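Local coordinates for protein citrate synthase (Pyrobaculum aerophilum, PDB 2IBP) that probably catalyses the condensation of oxaloacetate with acetyl-CoA and water to give citrate and CoA, the entry step of the tricarboxylic acid cycle, at residues T97-V100 with I101-L104; G137-A141 with E142-L146; D205-L208 with I209-D213; L230-L233 with Y234-V237; K300-K303 with E304-D308. All coordinates share one frame; numbering follows the deposited sequence.

All five contacts are local, each within one turn or so of a helix or at its end. Interactions 3 and 4 are buried, and interaction 1 is largely so. Interaction 2 lies on the surface and interaction 5 is partly buried. Interactions 1 and 4 both touch the second subunit, while interactions 2 and 4 start helices. Interactions 1 and 3 lie at helix C-terminal ends, and interaction 5 is mid-helix. Interactions 3 and 5 touch: Leu206 and Leu210 pack on Ile301, Phe302 and Phe305. Salt bridges within the segments mark interactions 1, 2 and 5. Interaction 3 relies on stacked rings, and interaction 4 on a capping aspartate that also pairs with a lysine of the second subunit.

Interaction 1: T97-V100 with I101-L104; sequences TVEV and IRNL
Glu99 and Arg102 form the charged pair of this contact, three residues apart on helix 95-103. The side chains run side by side, pointing the same way. The carboxylate and guanidinium planes are 17° apart, nearly parallel. Arg102 has two conformers; in the one described here its NH2 gives a hydrogen bond to Glu99 OE2 at 3.2 Å, on the syn side. Arg102 NE makes a weak bond to Glu99 OE1 at 3.1 Å. Arg102 CG stands opposite its own backbone N (chi1 -175°), and the bend at chi3 brings the guanidinium alongside the Glu99 carboxylate.

The backbone bonds are those of an alpha helix. Ile101 N bonds to Thr97 O at 2.9 Å, and Arg102 N to Val98 O at 2.8 Å. Glu99 O accepts from the backbone Asn103 N at 2.9 Å. It also receives a weak, bent bond from Asn103 ND2 at 2.9 Å, so the side-chain amide folds back on the last turn. The bond from Leu104 N to Val100 O is weak, and Leu104 leaves the helical conformation.

Apolar contact falls on another side of the helix. Val100 CG1 lies 4.3 Å from Leu104 CD1. Both side chains pack on helix 109-123, while Val98 and Ile101 meet helix 141-169. Glu99 and Asn103 pack on Asn103 and Glu99 of the second subunit, and Asn103 O bonds to Tyr123 OH of that subunit.

The arrangement is that of an amphipathic helix C-terminus at the subunit interface of the citrate synthase dimer, with an i to i+3 salt bridge in that conformer.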
loop_
_atom_site.group_PDB
_atom_site.type_symbol
_atom_site.label_atom_id
_atom_site.label_comp_id
_atom_site.label_asym_id
_atom_site.label_seq_id
_atom_site.Cartn_x
_atom_site.Cartn_y
_atom_site.Cartn_z
ATOM N N THR A 97 16.866 7.764 -8.910
ATOM C CA THR A 97 16.140 8.057 -7.677
ATOM C C THR A 97 16.324 9.525 -7.289
ATOM O O THR A 97 15.372 10.205 -6.940
ATOM C CB THR A 97 16.646 7.165 -6.548
ATOM O OG1 THR A 97 16.525 5.796 -6.959
ATOM C CG2 THR A 97 15.876 7.409 -5.254
ATOM N N VAL A 98 17.551 10.019 -7.392
ATOM C CA VAL A 98 17.848 11.410 -7.067
ATOM C C VAL A 98 17.077 12.345 -7.995
ATOM O O VAL A 98 16.500 13.334 -7.536
ATOM C CB VAL A 98 19.360 11.685 -7.137
ATOM C CG1 VAL A 98 19.645 13.155 -6.849
ATOM C CG2 VAL A 98 20.073 10.795 -6.144
ATOM N N GLU A 99 16.961 11.975 -9.272
ATOM C CA GLU A 99 16.184 12.799 -10.200
ATOM C C GLU A 99 14.706 12.765 -9.841
ATOM O O GLU A 99 14.014 13.773 -9.969
ATOM C CB GLU A 99 16.424 12.398 -11.646
ATOM C CG GLU A 99 17.866 12.644 -12.070
ATOM C CD GLU A 99 18.320 14.082 -11.809
ATOM O OE1 GLU A 99 17.610 15.020 -12.237
ATOM O OE2 GLU A 99 19.381 14.275 -11.168
ATOM N N VAL A 100 14.203 11.601 -9.432
ATOM C CA VAL A 100 12.821 11.519 -8.994
ATOM C C VAL A 100 12.597 12.472 -7.815
ATOM O O VAL A 100 11.658 13.255 -7.810
ATOM C CB VAL A 100 12.430 10.085 -8.648
ATOM C CG1 VAL A 100 11.112 10.037 -7.885
ATOM C CG2 VAL A 100 12.356 9.270 -9.937
ATOM N N ILE A 101 13.485 12.430 -6.827
ATOM C CA ILE A 101 13.377 13.347 -5.684
ATOM C C ILE A 101 13.440 14.819 -6.133
ATOM O O ILE A 101 12.660 15.654 -5.661
ATOM C CB ILE A 101 14.477 13.065 -4.644
ATOM C CG1 ILE A 101 14.310 11.649 -4.074
ATOM C CG2 ILE A 101 14.398 14.085 -3.494
ATOM C CD1 ILE A 101 15.529 11.160 -3.244
ATOM N N ARG A 102 14.360 15.138 -7.033
ATOM C CA ARG A 102 14.518 16.506 -7.536
ATOM C C ARG A 102 13.212 16.982 -8.148
ATOM O O ARG A 102 12.755 18.104 -7.896
ATOM C CB ARG A 102 15.606 16.551 -8.603
ATOM C CG ARG A 102 15.920 17.954 -9.099
ATOM C CD ARG A 102 16.858 17.922 -10.289
ATOM N NE ARG A 102 18.053 17.132 -10.020
ATOM C CZ ARG A 102 19.182 17.603 -9.494
ATOM N NH1 ARG A 102 19.294 18.876 -9.140
ATOM N NH2 ARG A 102 20.206 16.777 -9.300
ATOM N N ASN A 103 12.611 16.124 -8.965
ATOM C CA ASN A 103 11.347 16.488 -9.600
ATOM C C ASN A 103 10.212 16.716 -8.632
ATOM O O ASN A 103 9.288 17.461 -8.937
ATOM C CB ASN A 103 10.942 15.483 -10.643
ATOM C CG ASN A 103 11.684 15.701 -11.909
ATOM O OD1 ASN A 103 11.551 16.765 -12.524
ATOM N ND2 ASN A 103 12.566 14.778 -12.246
ATOM N N LEU A 104 10.317 16.116 -7.451
ATOM C CA LEU A 104 9.311 16.242 -6.413
ATOM C C LEU A 104 9.776 17.147 -5.260
ATOM O O LEU A 104 9.171 17.162 -4.199
ATOM C CB LEU A 104 8.957 14.852 -5.908
ATOM C CG LEU A 104 8.330 13.945 -6.975
ATOM C CD1 LEU A 104 7.962 12.595 -6.362
ATOM C CD2 LEU A 104 7.113 14.654 -7.536
#

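Interaction 2: G137-A141 with E142-L146; sequences GRYKA and EEKEL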
loop_
_atom_site.group_PDB
_atom_site.type_symbol
_atom_site.label_atom_id
_atom_site.label_comp_id
_atom_site.label_asym_id
_atom_site.label_seq_id
_atom_site.Cartn_x
_atom_site.Cartn_y
_atom_site.Cartn_z
ATOM N N GLY A 137 7.836 -18.684 -8.065
ATOM C CA GLY A 137 7.562 -19.263 -6.765
ATOM C C GLY A 137 8.753 -19.790 -5.997
ATOM O O GLY A 137 8.591 -20.604 -5.071
ATOM N N ARG A 138 9.942 -19.293 -6.324
ATOM C CA ARG A 138 11.147 -19.761 -5.666
ATOM C C ARG A 138 11.572 -18.807 -4.554
ATOM O O ARG A 138 11.914 -17.664 -4.831
ATOM C CB ARG A 138 12.294 -19.921 -6.656
ATOM C CG ARG A 138 13.533 -20.527 -6.029
ATOM C CD ARG A 138 14.625 -20.799 -7.042
ATOM N NE ARG A 138 15.178 -19.595 -7.657
ATOM C CZ ARG A 138 14.898 -19.156 -8.882
ATOM N NH1 ARG A 138 14.084 -19.836 -9.681
ATOM N NH2 ARG A 138 15.472 -18.049 -9.333
ATOM N N TYR A 139 11.598 -19.309 -3.325
ATOM C CA TYR A 139 12.063 -18.525 -2.193
ATOM C C TYR A 139 12.794 -19.449 -1.229
ATOM O O TYR A 139 12.239 -19.920 -0.240
ATOM C CB TYR A 139 10.905 -17.799 -1.516
ATOM C CG TYR A 139 11.353 -16.813 -0.472
ATOM C CD1 TYR A 139 12.025 -15.650 -0.837
ATOM C CD2 TYR A 139 11.034 -16.997 0.864
ATOM C CE1 TYR A 139 12.414 -14.723 0.129
ATOM C CE2 TYR A 139 11.431 -16.087 1.825
ATOM C CZ TYR A 139 12.086 -14.946 1.445
ATOM O OH TYR A 139 12.480 -14.054 2.417
ATOM N N LYS A 140 14.057 -19.685 -1.551
ATOM C CA LYS A 140 14.921 -20.548 -0.772
ATOM C C LYS A 140 16.108 -19.740 -0.240
ATOM O O LYS A 140 16.050 -18.515 -0.176
ATOM C CB LYS A 140 15.378 -21.712 -1.657
ATOM C CG LYS A 140 14.247 -22.598 -2.196
ATOM C CD LYS A 140 13.795 -23.657 -1.190
ATOM C CE LYS A 140 12.854 -23.133 -0.120
ATOM N NZ LYS A 140 11.519 -22.780 -0.675
ATOM N N ALA A 141 17.185 -20.417 0.141
ATOM C CA ALA A 141 18.342 -19.751 0.744
ATOM C C ALA A 141 18.857 -18.543 -0.037
ATOM O O ALA A 141 19.066 -17.474 0.535
ATOM C CB ALA A 141 19.475 -20.749 0.957
ATOM N N GLU A 142 19.110 -18.728 -1.330
ATOM C CA GLU A 142 19.647 -17.657 -2.154
ATOM C C GLU A 142 18.727 -16.447 -2.161
ATOM O O GLU A 142 19.195 -15.310 -2.116
ATOM C CB GLU A 142 19.872 -18.108 -3.597
ATOM C CG GLU A 142 21.074 -19.015 -3.808
ATOM C CD GLU A 142 21.367 -19.256 -5.282
ATOM O OE1 GLU A 142 21.249 -18.301 -6.086
ATOM O OE2 GLU A 142 21.754 -20.394 -5.632
ATOM N N GLU A 143 17.424 -16.706 -2.265
ATOM C CA GLU A 143 16.444 -15.632 -2.331
ATOM C C GLU A 143 16.350 -14.906 -1.003
ATOM O O GLU A 143 16.193 -13.682 -0.981
ATOM C CB GLU A 143 15.077 -16.153 -2.759
ATOM C CG GLU A 143 15.001 -16.557 -4.222
ATOM C CD GLU A 143 15.767 -17.840 -4.535
ATOM O OE1 GLU A 143 15.770 -18.766 -3.687
ATOM O OE2 GLU A 143 16.345 -17.923 -5.638
ATOM N N LYS A 144 16.365 -15.660 0.092
ATOM C CA LYS A 144 16.348 -15.041 1.422
ATOM C C LYS A 144 17.566 -14.145 1.599
ATOM O O LYS A 144 17.463 -13.069 2.187
ATOM C CB LYS A 144 16.267 -16.083 2.537
ATOM C CG LYS A 144 14.961 -16.849 2.567
ATOM C CD LYS A 144 14.920 -17.835 3.729
ATOM C CE LYS A 144 13.597 -18.595 3.781
ATOM N NZ LYS A 144 13.381 -19.462 2.586
ATOM N N GLU A 145 18.717 -14.560 1.064
ATOM C CA GLU A 145 19.910 -13.720 1.130
ATOM C C GLU A 145 19.670 -12.407 0.385
ATOM O O GLU A 145 20.013 -11.346 0.891
ATOM C CB GLU A 145 21.146 -14.438 0.580
ATOM C CG GLU A 145 21.680 -15.563 1.465
ATOM C CD GLU A 145 22.285 -15.082 2.790
ATOM O OE1 GLU A 145 22.260 -13.866 3.083
ATOM O OE2 GLU A 145 22.803 -15.938 3.541
ATOM N N LEU A 146 19.041 -12.477 -0.792
ATOM C CA LEU A 146 18.707 -11.271 -1.558
ATOM C C LEU A 146 17.764 -10.391 -0.743
ATOM O O LEU A 146 17.951 -9.171 -0.664
ATOM C CB LEU A 146 18.017 -11.616 -2.889
ATOM C CG LEU A 146 18.884 -12.327 -3.931
ATOM C CD1 LEU A 146 18.079 -12.802 -5.140
ATOM C CD2 LEU A 146 20.000 -11.400 -4.350
#
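Arg138 and Glu143 cross at about a right angle, with the guanidinium and carboxylate planes 73° apart. Arg138 NE bonds to Glu143 OE2 at 2.9 Å as part of a salt bridge. The oxygen sits at the guanidinium edge, in its plane. The nitrogen stands well above the carboxylate plane, 58° out of it.

The other oxygen of Glu143 turns to the backbone. OE1 accepts from Lys140 N at 2.9 Å, on its anti side. The Glu143 chain is bent at chi2 (72°), which folds the carboxylate back toward the residues before the helix.

Tyr139 and Lys144 also cross at about a right angle. Lys144 CG lies over one face of the ring, 4.0 Å from its centroid, in a CH-pi contact. The chain then runs past the ring, and Lys144 NZ makes a weak bond to Tyr139 O at 3.1 Å. Lys140 NZ bonds to the same oxygen at 3.0 Å, from above the carbonyl plane. Trp383 meets the Tyr139 ring edge-to-face.

Lys140 is the N-cap residue of helix 141-169, and its O accepts from Lys144 N. An alanine in place of Glu143 would probably leave Lys140 N without its side-chain acceptor and Arg138 without its salt-bridge mate.

Lys140 N to Glu143 OE1 is one of the two bonds of a capping box; the lysine side chain cannot supply the other. A negative group at a helix N-terminus is likely to be favoured by the helix dipole. The single carboxylate ties the approaching loop to the first turn by one salt bridge and one backbone-amide bond.

Interaction 3: D205-L208 with I209-D213; sequences DLYL and ILHAD
Tyr207 lays one ring face against the imidazole of His211, in an offset stack at the C-terminal end of helix 198-210. The centroids are 3.9 Å apart and the planes 16° apart. His211 ND1 sits over the centre of the Tyr207 ring, and Tyr207 CE1 lies over the rim of the imidazole, 3.3 Å from His211 CE1. Tyr207 CG, anti to the backbone N (chi1 -180°), swings the ring toward His211.

The tyrosine also holds the histidine through its backbone. Its carbonyl accepts twice, from His211 N at 3.1 Å and from His211 ND1. Stack and bonds fix the rotation of the imidazole. A serine in place of this tyrosine would probably keep the carbonyl bonds but leave one face of the histidine ring without its stacking partner.

On another side of the helix, Leu206 CG meets Leu210 CD1 at 3.9 Å. Both pack on helix 297-313. Tyr207 meets Ile366 and Phe367 of helix 363-382.

The His211 side chain is about 5 Å from that of Asp346, a predicted active-site residue. This places the stack close to the probable active site. His211 ND1 donates to Tyr207 O at 2.9 Å and 162°, with the oxygen lying in the imidazole plane.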
loop_
_atom_site.group_PDB
_atom_site.type_symbol
_atom_site.label_atom_id
_atom_site.label_comp_id
_atom_site.label_asym_id
_atom_site.label_seq_id
_atom_site.Cartn_x
_atom_site.Cartn_y
_atom_site.Cartn_z
ATOM N N ASP A 205 19.576 9.260 16.890
ATOM C CA ASP A 205 19.804 7.824 17.084
ATOM C C ASP A 205 18.764 7.247 18.049
ATOM O O ASP A 205 18.179 6.191 17.793
ATOM C CB ASP A 205 21.200 7.578 17.650
ATOM C CG ASP A 205 21.653 6.135 17.494
ATOM O OD1 ASP A 205 21.425 5.558 16.416
ATOM O OD2 ASP A 205 22.358 5.624 18.386
ATOM N N LEU A 206 18.540 7.944 19.162
ATOM C CA LEU A 206 17.574 7.499 20.152
ATOM C C LEU A 206 16.185 7.427 19.543
ATOM O O LEU A 206 15.475 6.441 19.701
ATOM C CB LEU A 206 17.566 8.437 21.357
ATOM C CG LEU A 206 16.654 8.024 22.500
ATOM C CD1 LEU A 206 17.022 6.624 23.022
ATOM C CD2 LEU A 206 16.758 9.093 23.615
ATOM N N TYR A 207 15.795 8.478 18.831
ATOM C CA TYR A 207 14.481 8.492 18.204
ATOM C C TYR A 207 14.332 7.289 17.268
ATOM O O TYR A 207 13.311 6.602 17.275
ATOM C CB TYR A 207 14.278 9.780 17.420
ATOM C CG TYR A 207 12.919 9.830 16.755
ATOM C CD1 TYR A 207 11.832 10.427 17.387
ATOM C CD2 TYR A 207 12.706 9.205 15.539
ATOM C CE1 TYR A 207 10.588 10.422 16.795
ATOM C CE2 TYR A 207 11.471 9.191 14.960
ATOM C CZ TYR A 207 10.422 9.790 15.592
ATOM O OH TYR A 207 9.188 9.757 15.003
ATOM N N LEU A 208 15.381 7.015 16.504
ATOM C CA LEU A 208 15.330 5.918 15.550
ATOM C C LEU A 208 15.172 4.593 16.284
ATOM O O LEU A 208 14.422 3.726 15.863
ATOM C CB LEU A 208 16.553 5.907 14.638
ATOM C CG LEU A 208 16.728 7.068 13.672
ATOM C CD1 LEU A 208 18.022 6.928 12.919
ATOM C CD2 LEU A 208 15.568 7.237 12.709
ATOM N N ILE A 209 15.920 4.409 17.364
ATOM C CA ILE A 209 15.759 3.193 18.144
ATOM C C ILE A 209 14.334 3.082 18.671
ATOM O O ILE A 209 13.680 2.055 18.553
ATOM C CB ILE A 209 16.703 3.202 19.370
ATOM C CG1 ILE A 209 18.151 3.093 18.889
ATOM C CG2 ILE A 209 16.326 2.086 20.352
ATOM C CD1 ILE A 209 19.185 3.281 19.985
ATOM N N LEU A 210 13.837 4.171 19.237
ATOM C CA LEU A 210 12.566 4.130 19.937
ATOM C C LEU A 210 11.367 3.880 19.064
ATOM O O LEU A 210 10.375 3.385 19.557
ATOM C CB LEU A 210 12.329 5.394 20.748
ATOM C CG LEU A 210 13.270 5.617 21.939
ATOM C CD1 LEU A 210 12.914 6.980 22.542
ATOM C CD2 LEU A 210 13.206 4.494 22.968
ATOM N N HIS A 211 11.455 4.212 17.782
ATOM C CA HIS A 211 10.306 4.055 16.896
ATOM C C HIS A 211 10.473 2.952 15.874
ATOM O O HIS A 211 9.646 2.815 14.975
ATOM C CB HIS A 211 10.024 5.397 16.217
ATOM C CG HIS A 211 9.636 6.469 17.194
ATOM N ND1 HIS A 211 10.562 7.121 17.980
ATOM C CD2 HIS A 211 8.421 6.952 17.559
ATOM C CE1 HIS A 211 9.932 7.943 18.808
ATOM N NE2 HIS A 211 8.633 7.874 18.558
ATOM N N ALA A 212 11.503 2.120 16.050
ATOM C CA ALA A 212 11.849 1.087 15.072
ATOM C C ALA A 212 10.746 0.078 14.775
ATOM O O ALA A 212 10.622 -0.377 13.624
ATOM C CB ALA A 212 13.124 0.394 15.473
ATOM N N ASP A 213 9.992 -0.313 15.799
ATOM C CA ASP A 213 8.835 -1.187 15.579
ATOM C C ASP A 213 7.838 -1.002 16.696
ATOM O O ASP A 213 8.207 -0.619 17.811
ATOM C CB ASP A 213 9.201 -2.662 15.467
ATOM C CG ASP A 213 8.108 -3.457 14.766
ATOM O OD1 ASP A 213 7.719 -3.046 13.654
ATOM O OD2 ASP A 213 7.599 -4.453 15.331
#

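Interaction 4: L230-L233 with Y234-V237; sequences LSDL and YSSV
Asp232 caps helix 233-244 with its carboxylate, which reaches Ser235 through both oxygens. Asp232 OD2 accepts from Ser235 N at 3.0 Å, and the bond angle is 158°. The amide comes from above the carboxylate plane, 57° out of it. Asp232 OD1 lies 2.6 Å from Ser235 OG, though the hydroxyl proton has another acceptor within reach. Asp232 CG stands between its own backbone N and carbonyl carbon (chi1 68°), which brings the carboxylate over the first turn.

The second subunit supplies further polar partners: Asp232 OD1 forms a salt bridge with Lys245 of that subunit, Ser235 OG bonds to Glu114 of that subunit, and Ser231 OG to Ala242 O of that subunit. Within the same chain, Asn127 donates to Asp232 OD2 and Tyr234 OH bonds to Asp124. The buried carboxylate is thus met by a positive charge and several donors, which would probably favour its ionised form.

Backbone bonds start the helix. Ser236 N bonds to Asp232 O at 2.9 Å, and Val237 N to Leu233 O at 3.0 Å.

One water joins the loop to the helix. It donates to Ser231 O at 2.9 Å and bonds to Ser236 OG.

Van der Waals contacts fill in the rest. Ser231 OG lies 3.5 Å from Ser235 CB. Asp232 OD2 comes within 3.2 Å of Tyr234 CB.

This is a helix N-cap by aspartate, following the Schellman motif at Leu230, in the short loop between helices 218-227 and 233-244 at the dimer interface.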
loop_
_atom_site.group_PDB
_atom_site.type_symbol
_atom_site.label_atom_id
_atom_site.label_comp_id
_atom_site.label_asym_id
_atom_site.label_seq_id
_atom_site.Cartn_x
_atom_site.Cartn_y
_atom_site.Cartn_z
ATOM N N LEU A 230 3.577 -11.306 -3.004
ATOM C CA LEU A 230 4.967 -11.521 -3.365
ATOM C C LEU A 230 5.542 -10.356 -4.145
ATOM O O LEU A 230 6.561 -10.490 -4.830
ATOM C CB LEU A 230 5.215 -12.855 -4.051
ATOM C CG LEU A 230 4.877 -14.066 -3.166
ATOM C CD1 LEU A 230 5.307 -15.332 -3.912
ATOM C CD2 LEU A 230 5.536 -14.006 -1.808
ATOM N N SER A 231 4.913 -9.181 -3.994
ATOM C CA SER A 231 5.436 -7.955 -4.551
ATOM C C SER A 231 6.753 -7.659 -3.830
ATOM O O SER A 231 7.019 -8.190 -2.762
ATOM C CB SER A 231 4.447 -6.802 -4.374
ATOM O OG SER A 231 4.929 -5.626 -4.991
ATOM N N ASP A 232 7.558 -6.794 -4.420
ATOM C CA ASP A 232 8.885 -6.574 -3.896
ATOM C C ASP A 232 8.942 -5.745 -2.635
ATOM O O ASP A 232 8.024 -4.988 -2.322
ATOM C CB ASP A 232 9.763 -5.962 -4.966
ATOM C CG ASP A 232 9.349 -4.558 -5.302
ATOM O OD1 ASP A 232 8.340 -4.374 -6.038
ATOM O OD2 ASP A 232 10.053 -3.646 -4.841
ATOM N N LEU A 233 10.068 -5.855 -1.931
ATOM C CA LEU A 233 10.265 -5.142 -0.675
ATOM C C LEU A 233 10.191 -3.641 -0.793
ATOM O O LEU A 233 9.680 -2.967 0.116
ATOM C CB LEU A 233 11.584 -5.560 -0.035
ATOM C CG LEU A 233 11.539 -6.930 0.626
ATOM C CD1 LEU A 233 12.940 -7.556 0.735
ATOM C CD2 LEU A 233 10.859 -6.835 1.975
ATOM N N TYR A 234 10.725 -3.088 -1.878
ATOM C CA TYR A 234 10.649 -1.653 -2.061
ATOM C C TYR A 234 9.184 -1.241 -2.201
ATOM O O TYR A 234 8.749 -0.270 -1.601
ATOM C CB TYR A 234 11.441 -1.223 -3.277
ATOM C CG TYR A 234 12.947 -1.217 -3.101
ATOM C CD1 TYR A 234 13.613 -0.034 -2.816
ATOM C CD2 TYR A 234 13.702 -2.353 -3.327
ATOM C CE1 TYR A 234 14.987 0.022 -2.728
ATOM C CE2 TYR A 234 15.094 -2.317 -3.204
ATOM C CZ TYR A 234 15.725 -1.121 -2.921
ATOM O OH TYR A 234 17.110 -1.033 -2.824
ATOM N N SER A 235 8.438 -1.947 -3.033
ATOM C CA SER A 235 7.024 -1.620 -3.220
ATOM C C SER A 235 6.235 -1.751 -1.915
ATOM O O SER A 235 5.358 -0.933 -1.608
ATOM C CB SER A 235 6.430 -2.504 -4.315
ATOM O OG SER A 235 7.046 -2.155 -5.541
ATOM N N SER A 236 6.574 -2.755 -1.111
ATOM C CA SER A 236 5.913 -2.938 0.181
ATOM C C SER A 236 6.191 -1.738 1.109
ATOM O O SER A 236 5.297 -1.236 1.802
ATOM C CB SER A 236 6.364 -4.237 0.815
ATOM O OG SER A 236 5.968 -5.343 0.001
ATOM N N VAL A 237 7.429 -1.267 1.095
ATOM C CA VAL A 237 7.791 -0.108 1.897
ATOM C C VAL A 237 7.112 1.158 1.362
ATOM O O VAL A 237 6.598 1.962 2.149
ATOM C CB VAL A 237 9.316 0.051 2.039
ATOM C CG1 VAL A 237 9.664 1.415 2.652
ATOM C CG2 VAL A 237 9.854 -1.071 2.893
HETATM O O HOH W 1 7.651 -7.240 -0.147
#

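Interaction 5: K300-K303 with E304-D308; sequences KIFK and EFSRD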
loop_
_atom_site.group_PDB
_atom_site.type_symbol
_atom_site.label_atom_id
_atom_site.label_comp_id
_atom_site.label_asym_id
_atom_site.label_seq_id
_atom_site.Cartn_x
_atom_site.Cartn_y
_atom_site.Cartn_z
ATOM N N LYS A 300 9.171 8.175 28.272
ATOM C CA LYS A 300 9.989 8.390 29.472
ATOM C C LYS A 300 11.445 8.625 29.068
ATOM O O LYS A 300 12.103 9.565 29.520
ATOM C CB LYS A 300 9.871 7.194 30.408
ATOM C CG LYS A 300 10.574 7.390 31.737
ATOM C CD LYS A 300 10.147 6.347 32.768
ATOM C CE LYS A 300 8.677 6.512 33.174
ATOM N NZ LYS A 300 8.205 5.447 34.117
ATOM N N ILE A 301 11.916 7.789 28.154
ATOM C CA ILE A 301 13.271 7.878 27.676
ATOM C C ILE A 301 13.497 9.132 26.851
ATOM O O ILE A 301 14.500 9.831 27.021
ATOM C CB ILE A 301 13.624 6.649 26.813
ATOM C CG1 ILE A 301 13.510 5.366 27.642
ATOM C CG2 ILE A 301 15.013 6.775 26.216
ATOM C CD1 ILE A 301 13.536 4.090 26.819
ATOM N N PHE A 302 12.577 9.429 25.941
ATOM C CA PHE A 302 12.786 10.577 25.079
ATOM C C PHE A 302 12.649 11.899 25.833
ATOM O O PHE A 302 13.320 12.873 25.504
ATOM C CB PHE A 302 11.940 10.528 23.821
ATOM C CG PHE A 302 12.604 11.191 22.664
ATOM C CD1 PHE A 302 13.727 10.622 22.086
ATOM C CD2 PHE A 302 12.175 12.408 22.204
ATOM C CE1 PHE A 302 14.383 11.241 21.061
ATOM C CE2 PHE A 302 12.806 13.016 21.155
ATOM C CZ PHE A 302 13.921 12.426 20.578
ATOM N N LYS A 303 11.805 11.913 26.857
ATOM C CA LYS A 303 11.672 13.080 27.735
ATOM C C LYS A 303 13.039 13.442 28.332
ATOM O O LYS A 303 13.458 14.592 28.323
ATOM C CB LYS A 303 10.737 12.757 28.888
ATOM C CG LYS A 303 10.692 13.847 29.935
ATOM C CD LYS A 303 9.924 13.404 31.151
ATOM C CE LYS A 303 9.877 14.527 32.172
ATOM N NZ LYS A 303 9.240 14.080 33.433
ATOM N N GLU A 304 13.740 12.431 28.835
ATOM C CA GLU A 304 15.046 12.652 29.446
ATOM C C GLU A 304 16.071 13.151 28.445
ATOM O O GLU A 304 16.905 13.975 28.768
ATOM C CB GLU A 304 15.526 11.427 30.211
ATOM C CG GLU A 304 14.667 11.171 31.432
ATOM C CD GLU A 304 14.562 12.411 32.327
ATOM O OE1 GLU A 304 15.599 13.081 32.555
ATOM O OE2 GLU A 304 13.449 12.734 32.775
ATOM N N PHE A 305 16.055 12.606 27.237
ATOM C CA PHE A 305 16.910 13.145 26.203
ATOM C C PHE A 305 16.566 14.618 25.952
ATOM O O PHE A 305 17.448 15.467 25.806
ATOM C CB PHE A 305 16.754 12.390 24.883
ATOM C CG PHE A 305 17.319 13.145 23.750
ATOM C CD1 PHE A 305 18.685 13.278 23.631
ATOM C CD2 PHE A 305 16.504 13.898 22.925
ATOM C CE1 PHE A 305 19.226 14.109 22.676
ATOM C CE2 PHE A 305 17.057 14.728 21.973
ATOM C CZ PHE A 305 18.404 14.829 21.855
ATOM N N SER A 306 15.273 14.917 25.841
ATOM C CA SER A 306 14.828 16.275 25.562
ATOM C C SER A 306 15.310 17.235 26.643
ATOM O O SER A 306 15.707 18.358 26.347
ATOM C CB SER A 306 13.313 16.326 25.414
ATOM O OG SER A 306 12.900 15.454 24.380
ATOM N N ARG A 307 15.279 16.767 27.882
ATOM C CA ARG A 307 15.762 17.558 29.005
ATOM C C ARG A 307 17.233 17.910 28.785
ATOM O O ARG A 307 17.637 19.056 28.971
ATOM C CB ARG A 307 15.608 16.775 30.295
ATOM C CG ARG A 307 15.947 17.584 31.523
ATOM C CD ARG A 307 16.012 16.743 32.770
ATOM N NE ARG A 307 14.817 15.934 32.955
ATOM C CZ ARG A 307 13.651 16.383 33.417
ATOM N NH1 ARG A 307 13.454 17.672 33.665
ATOM N NH2 ARG A 307 12.647 15.532 33.570
ATOM N N ASP A 308 18.028 16.907 28.413
ATOM C CA ASP A 308 19.447 17.108 28.115
ATOM C C ASP A 308 19.654 18.078 26.974
ATOM O O ASP A 308 20.533 18.927 27.021
ATOM C CB ASP A 308 20.131 15.795 27.772
ATOM C CG ASP A 308 20.214 14.854 28.947
ATOM O OD1 ASP A 308 20.031 15.316 30.095
ATOM O OD2 ASP A 308 20.456 13.650 28.717
HETATM O O HOH W 2 10.179 16.068 35.382
#
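Phe302 and Phe305 lie side by side and point the same way, but their rings are neither stacked nor edge-to-face. The planes are 38° apart and the centroids 5.2 Å apart. Phe305 CD2 lies over one face of the Phe302 ring, offset toward its rim, and comes within 3.8 Å of Phe302 CZ. Both side chains pack on Leu206 of helix 198-210.

The guanidinium of Arg307, the other flat group, takes the carboxylate of Glu304 at its edge, in plane. Arg307 NE bonds to Glu304 OE1 at 3.0 Å, and Arg307 NH2 to Glu304 OE2 at 3.0 Å. The grip is side-on, and each oxygen is met on its syn side.

Lys303 runs extended beside Arg307, with its CE 3.3 Å from Arg307 NH2. The two positive ends are close, at 3.7 Å from Lys303 NZ to Arg307 NH2. A water accepts from both, and Lys303 NZ also forms a salt bridge with Glu327. The carboxylates of Glu304 and Glu327 are likely to offset the like charges.

Ser306 gives two hydrogen bonds to Phe302 O. Its N and OG both donate at 2.8 Å, from opposite faces of the carbonyl plane. Ser306 OG lies beside the backbone N (chi1 -58°), which turns the hydroxyl back to that carbonyl.

Glu304 and Asp308 belong to a magnesium-binding site seen for this protein; here the Glu304 side chain lies about 4 Å from a magnesium ion. An i to i+3 salt bridge and an aromatic pair occupy different sides of helix 297-313, an amphipathic helix carrying residues of that site.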